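Local coordinates for protein putative Nitroreductase (Anabaena variabilis ATCC 29413, PDB 3EO7) that binds flavin mononucleotide and probably acts as an oxidoreductase of the nitroreductase family, at residues 381-386 / 396-401; 434-439 / 499-504; 479-484 / 504-509. All blocks are in the same frame, centred on the assembly; numbering follows the deposited sequence.

Interaction 1: 381-386 / 396-401; sequences ETFIAV and CYYYAP
Strands 381-386 and 396-400 form the two arms of a twisted antiparallel beta hairpin, buried in the mixed sheet of the nitroreductase-family region, away from the flavin. It illustrates how one ladder can be tight along part of its length and hydrated at its end. In the tight part, Ile-384 and Tyr-397 make a hydrogen-bonded pair: Ile-384 N gives a short 2.7 Å bond to Tyr-397 O, nearly along the C=O axis, and Tyr-397 N answers to Ile-384 O at 2.9 Å. On the face that bears Phe-383, CD1 of Tyr-398 hangs over the rim of the phenylalanine ring, 3.6 Å from CE2 of Phe-383, with the two planes turned 50° apart. Tyr-398 reaches this place because its CG stands anti to the backbone N (chi1 172°). Further along, on the Tyr-397 side, CG2 of Val-386 lies obliquely 3.7 Å from CD1 of Tyr-397, whose hydroxyl bonds with the carbonyl of Glu-393 and with Gln-408.

At the open end of the hairpin a water enters the ladder. Tyr-399 N keeps a nearly straight bond to Thr-382 O, but a water stands between Thr-382 N and Tyr-399 O, accepting from the amide and donating to the carbonyl. It also donates to OE1 of Glu-381, whose chain bends at chi2 to bring the carboxylate across. That same oxygen receives the hydroxyl of Tyr-398, so two donors grip it; Tyr-398 OH is bonded in addition to the backbone N of Tyr-303. The hydroxyl of Tyr-399 is hydrogen-bonded to NE2 of Gln-359, and Thr-382 OG1 pairs with the hydroxyl of Tyr-358. The Tyr-398 OH to Glu-381 OE1 bond measures 2.7 Å, the phenol approaching from above the carboxylate plane while OE1 lies at the edge of the tyrosine ring.

Interaction 2: 434-439 / 499-504; sequences VIFHTS and EAVIYI. With FMN (flavin mononucleotide), chain B.
Backbone bonds dominate the antiparallel pairing of 434-439 with 500-504, with a classic beta bulge shifting the register partway along. Ile-502 and Tyr-503 both face His-437, and His-437 O accepts two amides: Ile-502 N at 2.7 Å, and Tyr-503 N on a lone pair at a longer 3.3 Å. His-437 N returns a bond to Tyr-503 O. Beyond the bulge, Ser-439 and Ala-500 exchange a reciprocal pair of amide bonds.

Among the side chains, the polar link is Thr-438 to Glu-499. The threonine hydroxyl sits between its own backbone N and carbonyl carbon (chi1 75°), and from there Thr-438 OG1 donates to Glu-499 OE1 at 2.8 Å, arriving above the carboxylate plane. The other oxygen, OE2, takes a salt bridge from Lys-302 and a hydrogen bond from Tyr-303. An alanine here, lacking OG1 and CG2, would probably leave Glu-499 OE1 without this donor and loosen the packing against CG2 of Val-501.

Apolar contacts gather at Ile-504. Its CD1 lies 3.5 Å from CE2 of Phe-436, alongside which it runs, while CG2 of Ile-504 is pressed to 3.3 Å from CG1 of Val-434, tighter than ordinary van der Waals contact. On the opposite face, Tyr-503 extends with CG anti to its backbone N and lays CE1 3.7 Å from the dimethylbenzene methyl C7M of FMN; its hydroxyl bonds to His-191. The chemistry thus implies a division of labour: the buried glutamate's charge is likely to be balanced by the lysine and hydroxyl donors, whereas the flavin's methyl edge meets the strand through carbon contacts.

Interaction 3: 479-484 / 504-509; sequences SGIGGF and ITTLGR. With FMN (flavin mononucleotide), chain B.
Short strand 479-481 runs antiparallel to 504-508, their axes 4.5 Å apart at closest approach and their directions 146° apart. Ser-479 pairs with Thr-506 and Ile-481 with Ile-504 at hydrogen-bonded positions, with Gly-480 facing Thr-505 between them. Ser-479 O is doubly held: Thr-506 N donates at 2.9 Å from above its plane, and OG1 of Thr-506 comes in on a lone pair at 2.8 Å. That hydroxyl is turned back between its own backbone N and carbonyl carbon (chi1 63°) and has a second partner in Tyr-340 OH.

On the same face the CB atoms of Ile-481 and Ile-504 meet at 3.8 Å, and the Ile-481 and Thr-506 side chains cross at about a right angle, CG1 of Ile-481 touching CG2 of Thr-506. Past the strand end, CD1 of Ile-504 fits obliquely against Phe-484, 3.6 Å from its CB.

Flavin takes the far side of segment 479-484. Gly-482 N donates to N5 of FMN at 3.1 Å, a bent bond of 139° at the hydrogen to the atom central to flavin redox chemistry, and Gly-480 O lies 3.1 Å from C4A of FMN. Ser-479 OG, anti to its backbone N, donates to Gly-480 O on a lone pair and lies 3.3 Å from N1 of FMN. Around this ladder, helix 426-430 packs Leu-427 on Ser-479 and Ile-481, and strand 433-439 borders strand 500-508 with Val-434 touching Thr-506.

Overall arrangement
All three contacts belong to one mixed sheet, in which strands 395-400, 381-390, 433-439, 500-508 and 477-481 follow one another as neighbours. Interaction 1 is completed along the chain before interaction 2 begins, while the segments of interactions 2 and 3 alternate and share Ile-504 on strand 500-508. Interactions 1 and 2 have their centres about 10 Å apart, joined by probable backbone hydrogen bonds between strands 381-390 and 433-439; interactions 2 and 3 have about 11 Å between centres, and 1 and 3 about 14 Å between centres without touching. The sheet therefore leads from a hairpin remote from the cofactor to strands 500-508 and 477-481, which both meet FMN.

Interaction 1: 381-386 / 396-401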
loop_
_atom_site.group_PDB
_atom_site.type_symbol
_atom_site.label_atom_id
_atom_site.label_comp_id
_atom_site.label_asym_id
_atom_site.label_seq_id
_atom_site.Cartn_x
_atom_site.Cartn_y
_atom_site.Cartn_z
ATOM N N GLU A 381 -2.847 -14.556 0.430
ATOM C CA GLU A 381 -3.386 -15.383 -0.625
ATOM C C GLU A 381 -4.292 -14.520 -1.504
ATOM O O GLU A 381 -4.825 -13.485 -1.077
ATOM C CB GLU A 381 -4.132 -16.557 -0.028
ATOM C CG GLU A 381 -3.259 -17.513 0.790
ATOM C CD GLU A 381 -2.130 -18.108 0.006
ATOM O OE1 GLU A 381 -2.314 -18.422 -1.197
ATOM O OE2 GLU A 381 -1.036 -18.288 0.588
ATOM N N THR A 382 -4.487 -14.984 -2.744
ATOM C CA THR A 382 -5.261 -14.253 -3.715
ATOM C C THR A 382 -6.364 -15.146 -4.279
ATOM O O THR A 382 -6.089 -16.265 -4.721
ATOM C CB THR A 382 -4.365 -13.726 -4.858
ATOM O OG1 THR A 382 -3.324 -12.888 -4.313
ATOM C CG2 THR A 382 -5.238 -12.994 -5.935
ATOM N N PHE A 383 -7.603 -14.667 -4.204
ATOM C CA PHE A 383 -8.783 -15.340 -4.799
ATOM C C PHE A 383 -9.439 -14.357 -5.727
ATOM O O PHE A 383 -9.470 -13.151 -5.438
ATOM C CB PHE A 383 -9.785 -15.821 -3.744
ATOM C CG PHE A 383 -9.216 -16.882 -2.841
ATOM C CD1 PHE A 383 -8.383 -16.537 -1.769
ATOM C CD2 PHE A 383 -9.458 -18.233 -3.100
ATOM C CE1 PHE A 383 -7.827 -17.535 -0.946
ATOM C CE2 PHE A 383 -8.901 -19.224 -2.269
ATOM C CZ PHE A 383 -8.078 -18.849 -1.205
ATOM N N ILE A 384 -9.936 -14.852 -6.855
ATOM C CA ILE A 384 -10.544 -13.980 -7.829
ATOM C C ILE A 384 -11.956 -14.412 -8.154
ATOM O O ILE A 384 -12.188 -15.554 -8.573
ATOM C CB ILE A 384 -9.712 -13.926 -9.152
ATOM C CG1 ILE A 384 -8.221 -13.704 -8.819
ATOM C CG2 ILE A 384 -10.253 -12.860 -10.083
ATOM C CD1 ILE A 384 -7.312 -13.436 -10.042
ATOM N N ALA A 385 -12.905 -13.511 -7.944
ATOM C CA ALA A 385 -14.269 -13.742 -8.402
ATOM C C ALA A 385 -14.331 -13.207 -9.833
ATOM O O ALA A 385 -14.110 -12.016 -10.083
ATOM C CB ALA A 385 -15.300 -13.038 -7.508
ATOM N N VAL A 386 -14.649 -14.085 -10.777
ATOM C CA VAL A 386 -14.736 -13.726 -12.185
ATOM C C VAL A 386 -16.193 -13.718 -12.611
ATOM O O VAL A 386 -16.878 -14.734 -12.473
ATOM C CB VAL A 386 -13.932 -14.753 -13.037
ATOM C CG1 VAL A 386 -14.149 -14.555 -14.515
ATOM C CG2 VAL A 386 -12.407 -14.720 -12.633
ATOM N N CYS A 396 -15.362 -18.550 -8.906
ATOM C CA CYS A 396 -14.311 -18.138 -8.009
ATOM C C CYS A 396 -13.116 -19.024 -8.248
ATOM O O CYS A 396 -13.241 -20.249 -8.365
ATOM C CB CYS A 396 -14.735 -18.228 -6.561
ATOM S SG CYS A 396 -13.422 -17.542 -5.470
ATOM N N TYR A 397 -11.948 -18.386 -8.299
ATOM C CA TYR A 397 -10.684 -19.056 -8.571
ATOM C C TYR A 397 -9.651 -18.689 -7.537
ATOM O O TYR A 397 -9.526 -17.538 -7.143
ATOM C CB TYR A 397 -10.138 -18.627 -9.945
ATOM C CG TYR A 397 -11.027 -18.995 -11.101
ATOM C CD1 TYR A 397 -12.132 -18.215 -11.416
ATOM C CD2 TYR A 397 -10.774 -20.127 -11.870
ATOM C CE1 TYR A 397 -12.948 -18.543 -12.453
ATOM C CE2 TYR A 397 -11.598 -20.471 -12.947
ATOM C CZ TYR A 397 -12.694 -19.672 -13.223
ATOM O OH TYR A 397 -13.518 -19.997 -14.272
ATOM N N TYR A 398 -8.912 -19.676 -7.077
ATOM C CA TYR A 398 -7.702 -19.403 -6.310
ATOM C C TYR A 398 -6.619 -19.044 -7.321
ATOM O O TYR A 398 -6.495 -19.689 -8.365
ATOM C CB TYR A 398 -7.261 -20.657 -5.576
ATOM C CG TYR A 398 -5.927 -20.553 -4.892
ATOM C CD1 TYR A 398 -5.719 -19.663 -3.848
ATOM C CD2 TYR A 398 -4.895 -21.418 -5.246
ATOM C CE1 TYR A 398 -4.488 -19.596 -3.179
ATOM C CE2 TYR A 398 -3.675 -21.391 -4.565
ATOM C CZ TYR A 398 -3.489 -20.486 -3.534
ATOM O OH TYR A 398 -2.296 -20.485 -2.863
ATOM N N TYR A 399 -5.847 -17.993 -7.058
ATOM C CA TYR A 399 -4.742 -17.671 -7.922
ATOM C C TYR A 399 -3.450 -18.139 -7.221
ATOM O O TYR A 399 -3.176 -17.755 -6.074
ATOM C CB TYR A 399 -4.672 -16.181 -8.241
ATOM C CG TYR A 399 -3.403 -15.793 -9.005
ATOM C CD1 TYR A 399 -3.102 -16.370 -10.246
ATOM C CD2 TYR A 399 -2.519 -14.833 -8.495
ATOM C CE1 TYR A 399 -1.934 -16.016 -10.950
ATOM C CE2 TYR A 399 -1.377 -14.487 -9.180
ATOM C CZ TYR A 399 -1.070 -15.083 -10.404
ATOM O OH TYR A 399 0.072 -14.722 -11.092
ATOM N N ALA A 400 -2.728 -19.026 -7.907
ATOM C CA ALA A 400 -1.472 -19.635 -7.462
ATOM C C ALA A 400 -0.334 -18.916 -8.215
ATOM O O ALA A 400 -0.020 -19.244 -9.348
ATOM C CB ALA A 400 -1.470 -21.158 -7.808
ATOM N N PRO A 401 0.257 -17.890 -7.600
ATOM C CA PRO A 401 1.256 -17.125 -8.369
ATOM C C PRO A 401 2.558 -17.846 -8.678
ATOM O O PRO A 401 3.197 -17.529 -9.674
ATOM C CB PRO A 401 1.496 -15.900 -7.502
ATOM C CG PRO A 401 1.106 -16.311 -6.129
ATOM C CD PRO A 401 -0.026 -17.289 -6.292
HETATM O O HOH W 1 -2.419 -16.899 -3.599
#

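Interaction 2: 434-439 / 499-504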
loop_
_atom_site.group_PDB
_atom_site.type_symbol
_atom_site.label_atom_id
_atom_site.label_comp_id
_atom_site.label_asym_id
_atom_site.label_seq_id
_atom_site.Cartn_x
_atom_site.Cartn_y
_atom_site.Cartn_z
ATOM N N VAL A 434 -13.031 -9.466 -9.575
ATOM C CA VAL A 434 -12.817 -8.860 -8.262
ATOM C C VAL A 434 -11.741 -9.673 -7.556
ATOM O O VAL A 434 -11.899 -10.895 -7.376
ATOM C CB VAL A 434 -14.098 -8.793 -7.455
ATOM C CG1 VAL A 434 -13.792 -8.144 -6.059
ATOM C CG2 VAL A 434 -15.207 -7.981 -8.193
ATOM N N ILE A 435 -10.630 -9.026 -7.221
ATOM C CA ILE A 435 -9.520 -9.693 -6.557
ATOM C C ILE A 435 -9.536 -9.504 -5.034
ATOM O O ILE A 435 -9.555 -8.379 -4.535
ATOM C CB ILE A 435 -8.187 -9.217 -7.168
ATOM C CG1 ILE A 435 -8.165 -9.548 -8.674
ATOM C CG2 ILE A 435 -6.966 -9.849 -6.478
ATOM C CD1 ILE A 435 -6.910 -9.060 -9.342
ATOM N N PHE A 436 -9.538 -10.624 -4.315
ATOM C CA PHE A 436 -9.555 -10.657 -2.862
ATOM C C PHE A 436 -8.190 -11.068 -2.331
ATOM O O PHE A 436 -7.674 -12.110 -2.699
ATOM C CB PHE A 436 -10.581 -11.674 -2.355
ATOM C CG PHE A 436 -11.996 -11.311 -2.680
ATOM C CD1 PHE A 436 -12.526 -11.555 -3.937
ATOM C CD2 PHE A 436 -12.776 -10.659 -1.749
ATOM C CE1 PHE A 436 -13.825 -11.136 -4.239
ATOM C CE2 PHE A 436 -14.057 -10.254 -2.048
ATOM C CZ PHE A 436 -14.576 -10.486 -3.289
ATOM N N HIS A 437 -7.599 -10.209 -1.499
ATOM C CA HIS A 437 -6.386 -10.536 -0.798
ATOM C C HIS A 437 -6.799 -10.996 0.586
ATOM O O HIS A 437 -7.585 -10.332 1.276
ATOM C CB HIS A 437 -5.462 -9.311 -0.723
ATOM C CG HIS A 437 -4.869 -8.957 -2.038
ATOM N ND1 HIS A 437 -4.987 -7.702 -2.589
ATOM C CD2 HIS A 437 -4.197 -9.710 -2.940
ATOM C CE1 HIS A 437 -4.371 -7.687 -3.759
ATOM N NE2 HIS A 437 -3.891 -8.898 -4.007
ATOM N N THR A 438 -6.262 -12.135 0.994
ATOM C CA THR A 438 -6.618 -12.728 2.258
ATOM C C THR A 438 -5.389 -13.179 3.036
ATOM O O THR A 438 -4.285 -13.267 2.498
ATOM C CB THR A 438 -7.513 -13.972 2.038
ATOM O OG1 THR A 438 -6.710 -15.060 1.578
ATOM C CG2 THR A 438 -8.693 -13.694 1.031
ATOM N N SER A 439 -5.602 -13.457 4.308
ATOM C CA SER A 439 -4.559 -13.986 5.163
ATOM C C SER A 439 -5.107 -14.777 6.333
ATOM O O SER A 439 -6.115 -14.409 6.923
ATOM C CB SER A 439 -3.694 -12.835 5.730
ATOM O OG SER A 439 -2.555 -13.316 6.423
ATOM N N GLU A 499 -8.956 -18.082 6.064
ATOM C CA GLU A 499 -8.502 -16.900 5.354
ATOM C C GLU A 499 -9.406 -15.710 5.629
ATOM O O GLU A 499 -10.568 -15.709 5.232
ATOM C CB GLU A 499 -8.436 -17.157 3.863
ATOM C CG GLU A 499 -7.509 -18.269 3.434
ATOM C CD GLU A 499 -6.040 -17.961 3.582
ATOM O OE1 GLU A 499 -5.623 -16.762 3.476
ATOM O OE2 GLU A 499 -5.271 -18.933 3.759
ATOM N N ALA A 500 -8.860 -14.706 6.314
ATOM C CA ALA A 500 -9.575 -13.455 6.554
ATOM C C ALA A 500 -9.339 -12.555 5.344
ATOM O O ALA A 500 -8.208 -12.350 4.941
ATOM C CB ALA A 500 -9.061 -12.767 7.791
ATOM N N VAL A 501 -10.402 -12.015 4.767
ATOM C CA VAL A 501 -10.277 -11.073 3.663
ATOM C C VAL A 501 -9.720 -9.756 4.210
ATOM O O VAL A 501 -10.255 -9.210 5.199
ATOM C CB VAL A 501 -11.624 -10.827 2.950
ATOM C CG1 VAL A 501 -11.498 -9.702 1.941
ATOM C CG2 VAL A 501 -12.141 -12.126 2.285
ATOM N N ILE A 502 -8.638 -9.294 3.586
ATOM C CA ILE A 502 -7.926 -8.056 3.938
ATOM C C ILE A 502 -8.275 -6.904 2.995
ATOM O O ILE A 502 -8.393 -5.770 3.412
ATOM C CB ILE A 502 -6.371 -8.311 3.844
ATOM C CG1 ILE A 502 -5.963 -9.443 4.787
ATOM C CG2 ILE A 502 -5.562 -7.057 4.119
ATOM C CD1 ILE A 502 -6.414 -9.188 6.183
ATOM N N TYR A 503 -8.419 -7.193 1.701
ATOM C CA TYR A 503 -8.641 -6.129 0.734
ATOM C C TYR A 503 -9.310 -6.689 -0.498
ATOM O O TYR A 503 -9.190 -7.882 -0.775
ATOM C CB TYR A 503 -7.287 -5.489 0.391
ATOM C CG TYR A 503 -7.280 -4.201 -0.399
ATOM C CD1 TYR A 503 -8.249 -3.216 -0.201
ATOM C CD2 TYR A 503 -6.255 -3.940 -1.301
ATOM C CE1 TYR A 503 -8.243 -2.038 -0.914
ATOM C CE2 TYR A 503 -6.207 -2.740 -2.017
ATOM C CZ TYR A 503 -7.189 -1.785 -1.802
ATOM O OH TYR A 503 -7.194 -0.617 -2.452
ATOM N N ILE A 504 -10.007 -5.803 -1.210
ATOM C CA ILE A 504 -10.710 -6.102 -2.443
ATOM C C ILE A 504 -10.301 -5.082 -3.502
ATOM O O ILE A 504 -10.202 -3.888 -3.229
ATOM C CB ILE A 504 -12.242 -6.012 -2.242
ATOM C CG1 ILE A 504 -12.670 -7.046 -1.211
ATOM C CG2 ILE A 504 -13.007 -6.084 -3.569
ATOM C CD1 ILE A 504 -14.178 -6.973 -0.841
HETATM N N1 FMN B . -13.581 3.809 -3.903
HETATM C C2 FMN B . -14.914 3.434 -3.853
HETATM O O2 FMN B . -15.728 3.894 -4.645
HETATM N N3 FMN B . -15.413 2.569 -2.916
HETATM C C4 FMN B . -14.631 2.040 -1.933
HETATM O O4 FMN B . -15.096 1.123 -1.231
HETATM C C4A FMN B . -13.281 2.386 -1.947
HETATM N N5 FMN B . -12.444 1.927 -0.948
HETATM C C5A FMN B . -11.064 2.203 -1.016
HETATM C C6 FMN B . -10.169 1.665 -0.098
HETATM C C7 FMN B . -8.806 1.955 -0.149
HETATM C C7M FMN B . -7.830 1.249 0.804
HETATM C C8 FMN B . -8.316 2.797 -1.139
HETATM C C8M FMN B . -6.831 2.995 -1.366
HETATM C C9 FMN B . -9.197 3.351 -2.086
HETATM C C9A FMN B . -10.569 3.051 -2.023
HETATM N N10 FMN B . -11.447 3.601 -2.949
HETATM C C10 FMN B . -12.774 3.266 -2.926
HETATM C "C1'" FMN B . -11.015 4.706 -3.892
HETATM C "C2'" FMN B . -10.888 6.057 -3.220
HETATM O "O2'" FMN B . -12.197 6.648 -3.067
HETATM C "C3'" FMN B . -9.964 6.945 -4.051
HETATM O "O3'" FMN B . -8.630 6.430 -4.018
HETATM C "C4'" FMN B . -9.989 8.430 -3.642
HETATM O "O4'" FMN B . -11.317 8.997 -3.829
HETATM C "C5'" FMN B . -8.968 9.212 -4.447
HETATM O "O5'" FMN B . -9.199 9.119 -5.827
HETATM P P FMN B . -8.114 8.549 -6.827
HETATM O O1P FMN B . -7.875 7.086 -6.468
HETATM O O2P FMN B . -8.742 8.707 -8.206
HETATM O O3P FMN B . -6.847 9.346 -6.713
#

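Interaction 3: 479-484 / 504-509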
loop_
_atom_site.group_PDB
_atom_site.type_symbol
_atom_site.label_atom_id
_atom_site.label_comp_id
_atom_site.label_asym_id
_atom_site.label_seq_id
_atom_site.Cartn_x
_atom_site.Cartn_y
_atom_site.Cartn_z
ATOM N N SER A 479 -10.876 -0.130 -9.052
ATOM C CA SER A 479 -11.042 0.536 -7.788
ATOM C C SER A 479 -10.895 -0.425 -6.628
ATOM O O SER A 479 -11.497 -1.491 -6.621
ATOM C CB SER A 479 -12.410 1.225 -7.678
ATOM O OG SER A 479 -12.518 1.944 -6.438
ATOM N N GLY A 480 -10.148 -0.009 -5.615
ATOM C CA GLY A 480 -10.114 -0.729 -4.377
ATOM C C GLY A 480 -11.462 -0.554 -3.693
ATOM O O GLY A 480 -12.234 0.379 -4.007
ATOM N N ILE A 481 -11.733 -1.460 -2.762
ATOM C CA ILE A 481 -12.915 -1.465 -1.904
ATOM C C ILE A 481 -12.412 -1.801 -0.495
ATOM O O ILE A 481 -11.955 -2.918 -0.251
ATOM C CB ILE A 481 -13.924 -2.562 -2.329
ATOM C CG1 ILE A 481 -14.382 -2.372 -3.781
ATOM C CG2 ILE A 481 -15.102 -2.616 -1.347
ATOM C CD1 ILE A 481 -15.272 -1.240 -4.041
ATOM N N GLY A 482 -12.491 -0.847 0.424
ATOM C CA GLY A 482 -11.951 -1.062 1.769
ATOM C C GLY A 482 -12.889 -1.707 2.759
ATOM O O GLY A 482 -12.451 -2.398 3.682
ATOM N N GLY A 483 -14.171 -1.466 2.564
ATOM C CA GLY A 483 -15.233 -1.948 3.438
ATOM C C GLY A 483 -16.072 -3.016 2.763
ATOM O O GLY A 483 -16.513 -2.871 1.626
ATOM N N PHE A 484 -16.313 -4.100 3.482
ATOM C CA PHE A 484 -17.039 -5.243 2.940
ATOM C C PHE A 484 -17.590 -6.091 4.079
ATOM O O PHE A 484 -17.220 -5.888 5.248
ATOM C CB PHE A 484 -16.075 -6.062 2.032
ATOM C CG PHE A 484 -14.732 -6.310 2.665
ATOM C CD1 PHE A 484 -14.552 -7.358 3.548
ATOM C CD2 PHE A 484 -13.661 -5.432 2.420
ATOM C CE1 PHE A 484 -13.309 -7.554 4.178
ATOM C CE2 PHE A 484 -12.424 -5.634 3.045
ATOM C CZ PHE A 484 -12.261 -6.690 3.924
ATOM N N ILE A 504 -10.007 -5.803 -1.210
ATOM C CA ILE A 504 -10.710 -6.102 -2.443
ATOM C C ILE A 504 -10.301 -5.082 -3.502
ATOM O O ILE A 504 -10.202 -3.888 -3.229
ATOM C CB ILE A 504 -12.242 -6.012 -2.242
ATOM C CG1 ILE A 504 -12.670 -7.046 -1.211
ATOM C CG2 ILE A 504 -13.007 -6.084 -3.569
ATOM C CD1 ILE A 504 -14.178 -6.973 -0.841
ATOM N N THR A 505 -10.053 -5.578 -4.703
ATOM C CA THR A 505 -9.764 -4.727 -5.859
ATOM C C THR A 505 -10.689 -5.153 -7.013
ATOM O O THR A 505 -10.632 -6.292 -7.458
ATOM C CB THR A 505 -8.305 -4.786 -6.310
ATOM O OG1 THR A 505 -7.429 -4.394 -5.255
ATOM C CG2 THR A 505 -8.075 -3.886 -7.587
ATOM N N THR A 506 -11.539 -4.226 -7.449
ATOM C CA THR A 506 -12.476 -4.437 -8.543
ATOM C C THR A 506 -11.813 -4.015 -9.840
ATOM O O THR A 506 -11.002 -3.099 -9.859
ATOM C CB THR A 506 -13.815 -3.661 -8.362
ATOM O OG1 THR A 506 -13.569 -2.239 -8.348
ATOM C CG2 THR A 506 -14.554 -4.108 -7.050
ATOM N N LEU A 507 -12.170 -4.724 -10.904
ATOM C CA LEU A 507 -11.668 -4.490 -12.223
ATOM C C LEU A 507 -12.831 -4.552 -13.219
ATOM O O LEU A 507 -13.676 -5.445 -13.153
ATOM C CB LEU A 507 -10.649 -5.569 -12.587
ATOM C CG LEU A 507 -9.405 -5.668 -11.715
ATOM C CD1 LEU A 507 -8.688 -7.006 -11.892
ATOM C CD2 LEU A 507 -8.503 -4.444 -12.056
ATOM N N GLY A 508 -12.825 -3.642 -14.168
ATOM C CA GLY A 508 -13.897 -3.598 -15.166
ATOM C C GLY A 508 -13.552 -2.698 -16.316
ATOM O O GLY A 508 -12.381 -2.417 -16.558
ATOM N N ARG A 509 -14.578 -2.296 -17.072
ATOM C CA ARG A 509 -14.401 -1.317 -18.145
ATOM C C ARG A 509 -15.143 -0.064 -17.667
ATOM O O ARG A 509 -16.265 -0.133 -17.164
ATOM C CB ARG A 509 -14.894 -1.796 -19.519
ATOM C CG ARG A 509 -14.343 -3.164 -19.968
ATOM C CD ARG A 509 -14.348 -3.372 -21.477
ATOM N NE ARG A 509 -13.079 -2.915 -22.030
ATOM C CZ ARG A 509 -11.984 -3.677 -22.148
ATOM N NH1 ARG A 509 -11.979 -4.960 -21.825
ATOM N NH2 ARG A 509 -10.880 -3.145 -22.641
HETATM N N1 FMN B . -13.581 3.809 -3.903
HETATM C C2 FMN B . -14.914 3.434 -3.853
HETATM O O2 FMN B . -15.728 3.894 -4.645
HETATM N N3 FMN B . -15.413 2.569 -2.916
HETATM C C4 FMN B . -14.631 2.040 -1.933
HETATM O O4 FMN B . -15.096 1.123 -1.231
HETATM C C4A FMN B . -13.281 2.386 -1.947
HETATM N N5 FMN B . -12.444 1.927 -0.948
HETATM C C5A FMN B . -11.064 2.203 -1.016
HETATM C C6 FMN B . -10.169 1.665 -0.098
HETATM C C7 FMN B . -8.806 1.955 -0.149
HETATM C C7M FMN B . -7.830 1.249 0.804
HETATM C C8 FMN B . -8.316 2.797 -1.139
HETATM C C8M FMN B . -6.831 2.995 -1.366
HETATM C C9 FMN B . -9.197 3.351 -2.086
HETATM C C9A FMN B . -10.569 3.051 -2.023
HETATM N N10 FMN B . -11.447 3.601 -2.949
HETATM C C10 FMN B . -12.774 3.266 -2.926
HETATM C "C1'" FMN B . -11.015 4.706 -3.892
HETATM C "C2'" FMN B . -10.888 6.057 -3.220
HETATM O "O2'" FMN B . -12.197 6.648 -3.067
HETATM C "C3'" FMN B . -9.964 6.945 -4.051
HETATM O "O3'" FMN B . -8.630 6.430 -4.018
HETATM C "C4'" FMN B . -9.989 8.430 -3.642
HETATM O "O4'" FMN B . -11.317 8.997 -3.829
HETATM C "C5'" FMN B . -8.968 9.212 -4.447
HETATM O "O5'" FMN B . -9.199 9.119 -5.827
HETATM P P FMN B . -8.114 8.549 -6.827
HETATM O O1P FMN B . -7.875 7.086 -6.468
HETATM O O2P FMN B . -8.742 8.707 -8.206
HETATM O O3P FMN B . -6.847 9.346 -6.713
#